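Local coordinates for uncharacterized protein (Bacteroides ovatus, PDB 4QEY) that is of unknown function but belongs to the PLAT/LH2 and C2-like calcium-binding lipoprotein family and folds as a beta sandwich, at residues G73-C78 / V126-V131. Sequence-based numbering, arbitrary orientation.
Sequences GSMMTC and VSTTSV
The carbonyl of Met76 is the flat group on which segment 73-78 and segment 126-131, the end of strand 121-127 and the loop after it, converge. Thr128 N meets Met76 O at 3.0 Å, nearly in line with the C=O bond (C=O...N 164°), while Ser127 OG reaches the same oxygen from above the carbonyl plane, also at 3.0 Å, so two donors grip it. The amide of Met76 points to Thr128 as well: its N-H bonds to Thr128 OG1 at 3.1 Å, a hydroxyl standing in for the backbone carbonyl of a regular antiparallel pair. Thr128 can do this because OG1 lies between its own backbone N and carbonyl carbon (chi1 55°); the hydroxyl is also hydrogen-bonded to His13. A valine here would probably leave the Met76 amide and the His13 imidazole without the hydroxyl they share. One residue on, the side chain of Thr129 crosses that of Met75 at about a right angle, its OG1 and CG2 against Met75 CG; Thr129 CG2 lies 3.4 Å from Ser74 O. Toward Cys78 the pairing is regular: Cys78 N to Val126 O and Val126 N to Cys78 O are both 2.8 Å, and Thr77 faces Ser127 as a non-hydrogen-bonded pair. The contact thus closes the edge of a four-stranded antiparallel sheet, where strand 121-127 runs out beside strand 73-84. On the other flank of 73-84, Ser74 and Met75 both face Ala35 of strand 26-36 in a classic beta bulge. Met76, Cys78, Val126 and Thr128 turn into the sandwich, against strands 13-21, 92-101 and 104-114 of the second sheet.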
loop_
_atom_site.group_PDB
_atom_site.type_symbol
_atom_site.label_atom_id
_atom_site.label_comp_id
_atom_site.label_asym_id
_atom_site.label_seq_id
_atom_site.Cartn_x
_atom_site.Cartn_y
_atom_site.Cartn_z
ATOM N N GLY A 73 9.347 12.422 -8.939
ATOM C CA GLY A 73 8.262 11.456 -9.062
ATOM C C GLY A 73 7.032 12.082 -9.685
ATOM O O GLY A 73 6.707 13.229 -9.376
ATOM N N SER A 74 6.358 11.349 -10.583
ATOM C CA SER A 74 5.167 11.840 -11.282
ATOM C C SER A 74 3.913 11.025 -10.918
ATOM O O SER A 74 2.794 11.516 -11.098
ATOM C CB SER A 74 5.385 11.807 -12.794
ATOM O OG SER A 74 5.621 10.498 -13.289
HETATM N N MSE A 75 4.097 9.803 -10.384
HETATM C CA MSE A 75 2.991 8.915 -10.026
HETATM C C MSE A 75 3.443 7.715 -9.214
HETATM O O MSE A 75 4.531 7.195 -9.457
HETATM C CB MSE A 75 2.342 8.402 -11.321
HETATM C CG MSE A 75 1.021 7.728 -11.104
HETATM SE SE MSE A 75 0.811 6.245 -12.289
HETATM C CE MSE A 75 2.176 4.959 -11.474
HETATM N N MSE A 76 2.584 7.231 -8.302
HETATM C CA MSE A 76 2.810 5.989 -7.562
HETATM C C MSE A 76 1.489 5.227 -7.421
HETATM O O MSE A 76 0.450 5.842 -7.165
HETATM C CB MSE A 76 3.460 6.192 -6.186
HETATM C CG MSE A 76 3.709 4.847 -5.479
HETATM SE SE MSE A 76 4.669 4.881 -3.826
HETATM C CE MSE A 76 6.355 5.319 -4.550
ATOM N N THR A 77 1.540 3.896 -7.593
ATOM C CA THR A 77 0.387 3.009 -7.457
ATOM C C THR A 77 0.693 1.927 -6.432
ATOM O O THR A 77 1.806 1.405 -6.371
ATOM C CB THR A 77 -0.004 2.394 -8.814
ATOM O OG1 THR A 77 -0.317 3.457 -9.702
ATOM C CG2 THR A 77 -1.217 1.477 -8.726
ATOM N N CYS A 78 -0.308 1.601 -5.626
ATOM C CA CYS A 78 -0.240 0.529 -4.653
ATOM C C CYS A 78 -1.394 -0.411 -4.897
ATOM O O CYS A 78 -2.554 -0.001 -4.857
ATOM C CB CYS A 78 -0.233 1.054 -3.220
ATOM S SG CYS A 78 -0.191 -0.251 -1.963
ATOM N N VAL A 126 -4.781 1.759 -4.991
ATOM C CA VAL A 126 -4.775 3.197 -4.665
ATOM C C VAL A 126 -3.571 3.854 -5.336
ATOM O O VAL A 126 -2.469 3.308 -5.311
ATOM C CB VAL A 126 -4.773 3.443 -3.123
ATOM C CG1 VAL A 126 -4.843 4.935 -2.783
ATOM C CG2 VAL A 126 -5.916 2.694 -2.439
ATOM N N SER A 127 -3.780 5.024 -5.919
ATOM C CA SER A 127 -2.734 5.770 -6.599
ATOM C C SER A 127 -2.686 7.211 -6.079
ATOM O O SER A 127 -3.670 7.686 -5.496
ATOM C CB SER A 127 -2.975 5.739 -8.107
ATOM O OG SER A 127 -1.951 6.411 -8.819
ATOM N N THR A 128 -1.536 7.901 -6.278
ATOM C CA THR A 128 -1.357 9.306 -5.881
ATOM C C THR A 128 -2.005 10.247 -6.897
ATOM O O THR A 128 -2.277 11.389 -6.555
ATOM C CB THR A 128 0.133 9.657 -5.727
ATOM O OG1 THR A 128 0.816 9.331 -6.941
ATOM C CG2 THR A 128 0.803 8.953 -4.549
ATOM N N THR A 129 -2.248 9.773 -8.143
ATOM C CA THR A 129 -2.784 10.580 -9.252
ATOM C C THR A 129 -4.210 10.147 -9.710
ATOM O O THR A 129 -4.623 10.493 -10.828
ATOM C CB THR A 129 -1.826 10.492 -10.451
ATOM O OG1 THR A 129 -1.713 9.133 -10.855
ATOM C CG2 THR A 129 -0.452 11.072 -10.154
ATOM N N SER A 130 -4.963 9.431 -8.850
ATOM C CA SER A 130 -6.345 9.020 -9.139
ATOM C C SER A 130 -7.231 10.256 -9.243
ATOM O O SER A 130 -7.179 11.105 -8.353
ATOM C CB SER A 130 -6.866 8.084 -8.056
ATOM O OG SER A 130 -5.930 7.075 -7.729
ATOM N N VAL A 131 -8.010 10.377 -10.323
ATOM C CA VAL A 131 -8.871 11.532 -10.569
ATOM C C VAL A 131 -10.220 11.307 -9.863
ATOM O O VAL A 131 -10.799 10.222 -9.959
ATOM C CB VAL A 131 -9.028 11.777 -12.093
ATOM C CG1 VAL A 131 -9.820 13.049 -12.377
ATOM C CG2 VAL A 131 -7.660 11.864 -12.756
#